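Long-range contact in spore coat polysaccharide biosynthesis protein SpsE (Bacillus subtilis, PDB 1VLI), which probably works as an N-acylneuraminate-9-phosphate synthase-like enzyme in the making of spore coat polysaccharide: residues A[140-152]-A[339-353]. Sequence-based numbering, arbitrary orientation.
Sequences IASYEINHLPLLK and RPGQKPQGLHPRFFE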
ATOM      1  N   ILE A 140      -0.604   0.262   3.441  1.00 56.31           N
ATOM      2  CA  ILE A 140      -1.914   0.141   2.799  1.00 53.52           C
ATOM      3  C   ILE A 140      -1.674   0.316   1.292  1.00 51.47           C
ATOM      4  O   ILE A 140      -0.966   1.214   0.902  1.00 50.07           O
ATOM      5  CB  ILE A 140      -2.855   1.249   3.307  1.00 55.95           C
ATOM      6  CG1 ILE A 140      -2.944   1.278   4.853  1.00 47.60           C
ATOM      7  CG2 ILE A 140      -4.222   1.190   2.582  1.00 52.57           C
ATOM      8  CD1 ILE A 140      -3.737   0.177   5.468  1.00 56.32           C
ATOM      9  N   ALA A 141      -2.225  -0.574   0.475  1.00 49.07           N
ATOM     10  CA  ALA A 141      -2.085  -0.518  -0.973  1.00 49.45           C
ATOM     11  C   ALA A 141      -2.972   0.601  -1.548  1.00 53.74           C
ATOM     12  O   ALA A 141      -3.933   1.066  -0.885  1.00 51.61           O
ATOM     13  CB  ALA A 141      -2.519  -1.891  -1.601  1.00 42.98           C
ATOM     14  N   SER A 142      -2.695   0.952  -2.805  1.00 54.11           N
ATOM     15  CA  SER A 142      -3.415   2.018  -3.499  1.00 57.17           C
ATOM     16  C   SER A 142      -4.920   1.793  -3.551  1.00 62.66           C
ATOM     17  O   SER A 142      -5.687   2.736  -3.335  1.00 64.56           O
ATOM     18  CB  SER A 142      -2.876   2.203  -4.925  1.00 54.95           C
ATOM     19  OG  SER A 142      -1.516   2.612  -4.907  1.00 56.46           O
ATOM     20  N   TYR A 143      -5.350   0.556  -3.822  1.00 66.15           N
ATOM     21  CA  TYR A 143      -6.785   0.286  -4.055  1.00 66.92           C
ATOM     22  C   TYR A 143      -7.623   0.316  -2.780  1.00 64.86           C
ATOM     23  O   TYR A 143      -8.845   0.431  -2.847  1.00 65.16           O
ATOM     24  CB  TYR A 143      -7.007  -1.009  -4.845  1.00 70.03           C
ATOM     25  CG  TYR A 143      -6.328  -0.997  -6.191  1.00 80.16           C
ATOM     26  CD1 TYR A 143      -6.325   0.166  -6.983  1.00 91.75           C
ATOM     27  CD2 TYR A 143      -5.672  -2.132  -6.679  1.00 92.01           C
ATOM     28  CE1 TYR A 143      -5.690   0.206  -8.229  1.00 89.26           C
ATOM     29  CE2 TYR A 143      -5.030  -2.109  -7.937  1.00 94.61           C
ATOM     30  CZ  TYR A 143      -5.053  -0.933  -8.705  1.00 89.91           C
ATOM     31  OH  TYR A 143      -4.439  -0.883  -9.935  1.00 87.52           O
ATOM     32  N   GLU A 144      -6.956   0.254  -1.632  1.00 60.10           N
ATOM     33  CA  GLU A 144      -7.588   0.497  -0.344  1.00 56.40           C
ATOM     34  C   GLU A 144      -7.483   1.942   0.132  1.00 54.66           C
ATOM     35  O   GLU A 144      -7.741   2.225   1.307  1.00 53.77           O
ATOM     36  CB  GLU A 144      -6.989  -0.423   0.729  1.00 57.98           C
ATOM     37  CG  GLU A 144      -7.508  -1.854   0.694  1.00 56.01           C
ATOM     38  CD  GLU A 144      -7.091  -2.612  -0.548  1.00 57.30           C
ATOM     39  OE1 GLU A 144      -5.882  -2.629  -0.834  1.00 58.86           O
ATOM     40  OE2 GLU A 144      -7.963  -3.208  -1.225  1.00 53.85           O
ATOM     41  N   ILE A 145      -7.099   2.872  -0.741  1.00 53.44           N
ATOM     42  CA  ILE A 145      -7.030   4.270  -0.316  1.00 52.37           C
ATOM     43  C   ILE A 145      -8.374   4.802   0.199  1.00 53.60           C
ATOM     44  O   ILE A 145      -8.415   5.756   0.976  1.00 58.63           O
ATOM     45  CB  ILE A 145      -6.476   5.184  -1.419  1.00 52.89           C
ATOM     46  CG1 ILE A 145      -6.053   6.509  -0.819  1.00 45.14           C
ATOM     47  CG2 ILE A 145      -7.501   5.394  -2.611  1.00 52.90           C
ATOM     48  CD1 ILE A 145      -5.181   7.329  -1.784  1.00 54.72           C
ATOM     49  N   ASN A 146      -9.469   4.167  -0.204  1.00 53.02           N
ATOM     50  CA  ASN A 146     -10.806   4.641   0.160  1.00 53.40           C
ATOM     51  C   ASN A 146     -11.511   3.656   1.070  1.00 53.00           C
ATOM     52  O   ASN A 146     -12.715   3.761   1.274  1.00 56.11           O
ATOM     53  CB  ASN A 146     -11.652   4.939  -1.105  1.00 50.96           C
ATOM     54  CG  ASN A 146     -12.083   3.671  -1.831  1.00 59.97           C
ATOM     55  OD1 ASN A 146     -11.457   2.612  -1.669  1.00 51.13           O
ATOM     56  ND2 ASN A 146     -13.157   3.764  -2.642  1.00 52.77           N
ATOM     57  N   HIS A 147     -10.762   2.711   1.638  1.00 51.83           N
ATOM     58  CA  HIS A 147     -11.340   1.787   2.586  1.00 54.59           C
ATOM     59  C   HIS A 147     -11.294   2.468   3.928  1.00 57.47           C
ATOM     60  O   HIS A 147     -10.466   2.134   4.816  1.00 62.19           O
ATOM     61  CB  HIS A 147     -10.554   0.481   2.630  1.00 56.56           C
ATOM     62  CG  HIS A 147     -11.260  -0.623   3.339  1.00 54.24           C
ATOM     63  ND1 HIS A 147     -12.251  -0.401   4.275  1.00 56.68           N
ATOM     64  CD2 HIS A 147     -11.125  -1.966   3.243  1.00 48.92           C
ATOM     65  CE1 HIS A 147     -12.695  -1.560   4.724  1.00 54.19           C
ATOM     66  NE2 HIS A 147     -12.021  -2.526   4.123  1.00 51.45           N
ATOM     67  N   LEU A 148     -12.206   3.414   4.082  1.00 55.17           N
ATOM     68  CA  LEU A 148     -12.218   4.305   5.228  1.00 54.19           C
ATOM     69  C   LEU A 148     -12.443   3.575   6.556  1.00 54.58           C
ATOM     70  O   LEU A 148     -11.767   3.891   7.532  1.00 55.73           O
ATOM     71  CB  LEU A 148     -13.208   5.465   5.019  1.00 52.42           C
ATOM     72  CG  LEU A 148     -13.038   6.361   3.765  1.00 45.91           C
ATOM     73  CD1 LEU A 148     -13.855   7.604   3.994  1.00 52.25           C
ATOM     74  CD2 LEU A 148     -11.564   6.765   3.419  1.00 44.97           C
ATOM     75  N   PRO A 149     -13.351   2.603   6.626  1.00 55.37           N
ATOM     76  CA  PRO A 149     -13.474   1.807   7.863  1.00 56.73           C
ATOM     77  C   PRO A 149     -12.155   1.095   8.216  1.00 58.73           C
ATOM     78  O   PRO A 149     -11.756   1.083   9.386  1.00 60.94           O
ATOM     79  CB  PRO A 149     -14.615   0.837   7.547  1.00 55.09           C
ATOM     80  CG  PRO A 149     -15.433   1.575   6.444  1.00 55.41           C
ATOM     81  CD  PRO A 149     -14.340   2.177   5.612  1.00 56.76           C
ATOM     82  N   LEU A 150     -11.454   0.569   7.210  1.00 57.23           N
ATOM     83  CA  LEU A 150     -10.130   0.008   7.438  1.00 55.41           C
ATOM     84  C   LEU A 150      -9.127   1.055   7.907  1.00 57.09           C
ATOM     85  O   LEU A 150      -8.358   0.792   8.836  1.00 63.83           O
ATOM     86  CB  LEU A 150      -9.595  -0.718   6.203  1.00 51.77           C
ATOM     87  CG  LEU A 150      -8.142  -1.216   6.314  1.00 60.57           C
ATOM     88  CD1 LEU A 150      -7.961  -2.355   7.419  1.00 47.10           C
ATOM     89  CD2 LEU A 150      -7.598  -1.648   4.976  1.00 55.41           C
ATOM     90  N   LEU A 151      -9.116   2.237   7.290  1.00 56.90           N
ATOM     91  CA  LEU A 151      -8.137   3.246   7.688  1.00 54.66           C
ATOM     92  C   LEU A 151      -8.356   3.660   9.139  1.00 54.72           C
ATOM     93  O   LEU A 151      -7.412   3.918   9.851  1.00 56.84           O
ATOM     94  CB  LEU A 151      -8.159   4.478   6.751  1.00 52.07           C
ATOM     95  CG  LEU A 151      -7.825   4.220   5.280  1.00 59.20           C
ATOM     96  CD1 LEU A 151      -8.052   5.487   4.450  1.00 49.16           C
ATOM     97  CD2 LEU A 151      -6.389   3.671   5.058  1.00 57.42           C
ATOM     98  N   LYS A 152      -9.617   3.741   9.555  1.00 57.96           N
ATOM     99  CA  LYS A 152     -10.014   4.127  10.903  1.00 59.68           C
ATOM    100  C   LYS A 152      -9.588   3.036  11.886  1.00 60.15           C
ATOM    101  O   LYS A 152      -9.103   3.308  12.977  1.00 63.10           O
ATOM    102  CB  LYS A 152     -11.531   4.280  10.906  1.00 57.73           C
ATOM    103  CG  LYS A 152     -12.131   5.103  12.021  1.00 65.13           C
ATOM    104  CD  LYS A 152     -13.667   4.963  12.021  1.00 67.00           C
ATOM    105  CE  LYS A 152     -14.366   5.994  12.934  1.00 87.32           C
ATOM    106  NZ  LYS A 152     -15.502   6.731  12.259  1.00 88.96           N
ATOM    107  N   ARG A 339     -13.243  -5.000  -3.234  1.00 59.33           N
ATOM    108  CA  ARG A 339     -12.821  -4.552  -4.544  1.00 59.94           C
ATOM    109  C   ARG A 339     -13.813  -5.127  -5.559  1.00 61.66           C
ATOM    110  O   ARG A 339     -14.253  -6.286  -5.426  1.00 60.32           O
ATOM    111  CB  ARG A 339     -11.425  -5.060  -4.864  1.00 59.48           C
ATOM    112  CG  ARG A 339     -10.301  -4.481  -4.037  1.00 60.00           C
ATOM    113  CD  ARG A 339      -8.975  -5.014  -4.493  1.00 59.84           C
ATOM    114  NE  ARG A 339      -7.885  -4.588  -3.638  1.00 62.71           N
ATOM    115  CZ  ARG A 339      -6.618  -4.551  -4.020  1.00 64.16           C
ATOM    116  NH1 ARG A 339      -6.276  -4.921  -5.247  1.00 69.48           N
ATOM    117  NH2 ARG A 339      -5.696  -4.118  -3.184  1.00 54.64           N
ATOM    118  N   PRO A 340     -14.183  -4.326  -6.556  1.00 61.49           N
ATOM    119  CA  PRO A 340     -15.206  -4.730  -7.520  1.00 63.39           C
ATOM    120  C   PRO A 340     -14.827  -5.911  -8.416  1.00 66.18           C
ATOM    121  O   PRO A 340     -15.712  -6.640  -8.862  1.00 68.08           O
ATOM    122  CB  PRO A 340     -15.431  -3.457  -8.364  1.00 60.92           C
ATOM    123  CG  PRO A 340     -14.276  -2.639  -8.168  1.00 58.32           C
ATOM    124  CD  PRO A 340     -13.690  -2.966  -6.813  1.00 61.68           C
ATOM    125  N   GLY A 341     -13.533  -6.092  -8.679  1.00 69.28           N
ATOM    126  CA  GLY A 341     -13.085  -7.018  -9.713  1.00 71.65           C
ATOM    127  C   GLY A 341     -13.689  -6.602 -11.039  1.00 75.19           C
ATOM    128  O   GLY A 341     -13.499  -5.464 -11.496  1.00 75.00           O
ATOM    129  N   GLN A 342     -14.455  -7.502 -11.642  1.00 77.60           N
ATOM    130  CA  GLN A 342     -15.058  -7.218 -12.951  1.00 80.28           C
ATOM    131  C   GLN A 342     -16.437  -6.523 -12.864  1.00 78.94           C
ATOM    132  O   GLN A 342     -16.975  -6.043 -13.864  1.00 79.83           O
ATOM    133  CB  GLN A 342     -15.129  -8.513 -13.782  1.00 82.03           C
ATOM    134  CG  GLN A 342     -13.762  -8.993 -14.297  1.00 89.35           C
ATOM    135  CD  GLN A 342     -13.124  -7.998 -15.274  1.00101.52           C
ATOM    136  OE1 GLN A 342     -12.155  -7.306 -14.931  1.00103.63           O
ATOM    137  NE2 GLN A 342     -13.681  -7.912 -16.486  1.00100.13           N
ATOM    138  N   LYS A 343     -16.981  -6.463 -11.653  1.00 76.71           N
ATOM    139  CA  LYS A 343     -18.348  -6.024 -11.404  1.00 73.44           C
ATOM    140  C   LYS A 343     -18.425  -4.497 -11.398  1.00 71.69           C
ATOM    141  O   LYS A 343     -17.406  -3.843 -11.163  1.00 73.11           O
ATOM    142  CB  LYS A 343     -18.818  -6.622 -10.074  1.00 72.28           C
ATOM    143  CG  LYS A 343     -18.457  -8.107  -9.958  1.00 73.44           C
ATOM    144  CD  LYS A 343     -18.999  -8.782  -8.703  1.00 75.35           C
ATOM    145  CE  LYS A 343     -18.212  -8.395  -7.460  1.00 72.52           C
ATOM    146  NZ  LYS A 343     -16.758  -8.730  -7.529  1.00 80.58           N
ATOM    147  N   PRO A 344     -19.591  -3.920 -11.722  1.00 69.47           N
ATOM    148  CA  PRO A 344     -19.799  -2.461 -11.571  1.00 66.52           C
ATOM    149  C   PRO A 344     -19.658  -1.992 -10.102  1.00 63.47           C
ATOM    150  O   PRO A 344     -19.941  -2.747  -9.179  1.00 64.35           O
ATOM    151  CB  PRO A 344     -21.223  -2.252 -12.104  1.00 66.84           C
ATOM    152  CG  PRO A 344     -21.471  -3.434 -12.966  1.00 66.26           C
ATOM    153  CD  PRO A 344     -20.778  -4.583 -12.297  1.00 67.50           C
ATOM    154  N   GLN A 345     -19.195  -0.762  -9.907  1.00 61.40           N
ATOM    155  CA  GLN A 345     -18.715  -0.276  -8.596  1.00 58.27           C
ATOM    156  C   GLN A 345     -19.869  -0.144  -7.580  1.00 57.34           C
ATOM    157  O   GLN A 345     -21.022   0.108  -7.981  1.00 55.98           O
ATOM    158  CB  GLN A 345     -17.922   1.037  -8.788  1.00 54.48           C
ATOM    159  CG  GLN A 345     -17.252   1.626  -7.551  1.00 50.59           C
ATOM    160  CD  GLN A 345     -16.372   0.608  -6.836  1.00 60.27           C
ATOM    161  OE1 GLN A 345     -16.887  -0.330  -6.237  1.00 55.13           O
ATOM    162  NE2 GLN A 345     -15.046   0.775  -6.924  1.00 50.72           N
ATOM    163  N   GLY A 346     -19.582  -0.369  -6.293  1.00 52.96           N
ATOM    164  CA  GLY A 346     -20.591  -0.207  -5.237  1.00 51.48           C
ATOM    165  C   GLY A 346     -20.503   1.213  -4.691  1.00 53.96           C
ATOM    166  O   GLY A 346     -19.591   1.949  -5.059  1.00 53.72           O
ATOM    167  N   LEU A 347     -21.445   1.623  -3.835  1.00 53.96           N
ATOM    168  CA  LEU A 347     -21.351   2.926  -3.137  1.00 54.77           C
ATOM    169  C   LEU A 347     -20.000   3.151  -2.479  1.00 55.93           C
ATOM    170  O   LEU A 347     -19.404   2.207  -1.982  1.00 56.07           O
ATOM    171  CB  LEU A 347     -22.384   3.021  -2.021  1.00 52.17           C
ATOM    172  CG  LEU A 347     -23.708   3.706  -2.244  1.00 56.35           C
ATOM    173  CD1 LEU A 347     -24.021   4.433  -0.948  1.00 54.02           C
ATOM    174  CD2 LEU A 347     -23.674   4.652  -3.484  1.00 44.08           C
ATOM    175  N   HIS A 348     -19.536   4.398  -2.434  1.00 56.78           N
ATOM    176  CA  HIS A 348     -18.264   4.692  -1.751  1.00 56.04           C
ATOM    177  C   HIS A 348     -18.240   4.192  -0.298  1.00 54.68           C
ATOM    178  O   HIS A 348     -19.228   4.331   0.417  1.00 51.78           O
ATOM    179  CB  HIS A 348     -18.012   6.183  -1.756  1.00 55.20           C
ATOM    180  CG  HIS A 348     -16.618   6.535  -1.388  1.00 51.34           C
ATOM    181  ND1 HIS A 348     -16.177   6.566  -0.084  1.00 60.03           N
ATOM    182  CD2 HIS A 348     -15.552   6.842  -2.154  1.00 44.81           C
ATOM    183  CE1 HIS A 348     -14.900   6.900  -0.060  1.00 48.72           C
ATOM    184  NE2 HIS A 348     -14.496   7.068  -1.307  1.00 55.28           N
ATOM    185  N   PRO A 349     -17.140   3.574   0.134  1.00 55.66           N
ATOM    186  CA  PRO A 349     -17.015   3.128   1.516  1.00 53.89           C
ATOM    187  C   PRO A 349     -17.289   4.177   2.613  1.00 53.45           C
ATOM    188  O   PRO A 349     -17.493   3.796   3.773  1.00 52.26           O
ATOM    189  CB  PRO A 349     -15.559   2.654   1.577  1.00 56.06           C
ATOM    190  CG  PRO A 349     -15.340   2.129   0.233  1.00 55.62           C
ATOM    191  CD  PRO A 349     -15.972   3.160  -0.665  1.00 53.43           C
ATOM    192  N   ARG A 350     -17.306   5.468   2.276  1.00 52.58           N
ATOM    193  CA  ARG A 350     -17.626   6.510   3.284  1.00 52.44           C
ATOM    194  C   ARG A 350     -19.060   6.347   3.817  1.00 53.44           C
ATOM    195  O   ARG A 350     -19.426   6.939   4.830  1.00 58.23           O
ATOM    196  CB  ARG A 350     -17.374   7.949   2.748  1.00 52.18           C
ATOM    197  CG  ARG A 350     -18.515   8.526   1.875  1.00 53.70           C
ATOM    198  CD  ARG A 350     -18.347  10.006   1.424  1.00 50.62           C
ATOM    199  NE  ARG A 350     -17.104  10.185   0.693  1.00 46.94           N
ATOM    200  CZ  ARG A 350     -16.935  10.002  -0.615  1.00 48.29           C
ATOM    201  NH1 ARG A 350     -17.943   9.646  -1.411  1.00 50.87           N
ATOM    202  NH2 ARG A 350     -15.727  10.170  -1.135  1.00 44.42           N
ATOM    203  N   PHE A 351     -19.882   5.536   3.158  1.00 50.31           N
ATOM    204  CA  PHE A 351     -21.250   5.345   3.632  1.00 51.59           C
ATOM    205  C   PHE A 351     -21.455   4.061   4.396  1.00 52.32           C
ATOM    206  O   PHE A 351     -22.569   3.766   4.783  1.00 56.01           O
ATOM    207  CB  PHE A 351     -22.258   5.440   2.476  1.00 50.85           C
ATOM    208  CG  PHE A 351     -22.137   6.731   1.666  1.00 58.93           C
ATOM    209  CD1 PHE A 351     -22.690   7.936   2.137  1.00 49.90           C
ATOM    210  CD2 PHE A 351     -21.467   6.738   0.448  1.00 54.05           C
ATOM    211  CE1 PHE A 351     -22.612   9.098   1.388  1.00 53.82           C
ATOM    212  CE2 PHE A 351     -21.389   7.893  -0.310  1.00 53.24           C
ATOM    213  CZ  PHE A 351     -21.956   9.084   0.172  1.00 50.74           C
ATOM    214  N   PHE A 352     -20.394   3.312   4.667  1.00 53.07           N
ATOM    215  CA  PHE A 352     -20.568   1.993   5.243  1.00 53.39           C
ATOM    216  C   PHE A 352     -21.130   2.064   6.675  1.00 53.80           C
ATOM    217  O   PHE A 352     -22.117   1.371   7.000  1.00 52.89           O
ATOM    218  CB  PHE A 352     -19.267   1.190   5.160  1.00 54.64           C
ATOM    219  CG  PHE A 352     -19.412  -0.230   5.626  1.00 58.44           C
ATOM    220  CD1 PHE A 352     -19.918  -1.213   4.771  1.00 57.94           C
ATOM    221  CD2 PHE A 352     -19.053  -0.585   6.917  1.00 54.87           C
ATOM    222  CE1 PHE A 352     -20.061  -2.527   5.192  1.00 55.50           C
ATOM    223  CE2 PHE A 352     -19.194  -1.893   7.351  1.00 61.25           C
ATOM    224  CZ  PHE A 352     -19.699  -2.871   6.483  1.00 59.59           C
ATOM    225  N   GLU A 353     -20.530   2.912   7.515  1.00 54.69           N
ATOM    226  CA  GLU A 353     -21.046   3.150   8.867  1.00 58.31           C
ATOM    227  C   GLU A 353     -22.520   3.531   8.880  1.00 57.98           C
ATOM    228  O   GLU A 353     -23.316   2.922   9.593  1.00 62.54           O
ATOM    229  CB  GLU A 353     -20.207   4.207   9.580  1.00 59.64           C
ATOM    230  CG  GLU A 353     -19.167   3.612  10.511  1.00 67.95           C
ATOM    231  CD  GLU A 353     -17.934   4.495  10.643  1.00 84.32           C
ATOM    232  OE1 GLU A 353     -18.110   5.724  10.806  1.00 88.49           O
ATOM    233  OE2 GLU A 353     -16.792   3.960  10.578  1.00 86.40           O
TER
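Arg339 reaches across to Glu144 and Tyr143 with a chain extended from CG to NE. Its CB starts toward segment 140-152; CG and CD then run past Glu144 OE2, each at 3.9 Å. Arg339 NE donates to Glu144 OE2 at 2.8 Å, and Arg339 NH2 donates to Glu144 OE1 at 2.8 Å, a side-on, two-nitrogen salt bridge. Both oxygens use their syn lone pairs, and the carboxylate and guanidinium planes lie only 14° apart. A bend at chi2 (67°) brings the Glu144 carboxylate round to this edge. Tyr143 CB lies over one face of the guanidinium, while Arg339 NH1 comes to the ring edge at Tyr143 CD2 (3.2 Å), the two planes being 89° apart. Arg316 also pairs with Glu144 OE2, so two arginines share this buried acid. A leucine in place of Arg339 would probably leave Glu144 with Arg316 as its remaining charged mate and Tyr143 without the group under its CB.

Farther along, Pro349 packs its ring against Asn146, Pro349 CB lying 3.1 Å from the backbone O of Asn146, and Pro149 CG meets Phe352 CB at 4.1 Å. At the far end of the contact, Lys152 NZ forms a salt bridge with Glu353 OE1 at 3.2 Å. The arrangement is a domain interface: the loop after strand 138-140 of the NeuB TIM barrel and the start of helix 148-155 meet the C-terminal SAF (antifreeze-like) domain.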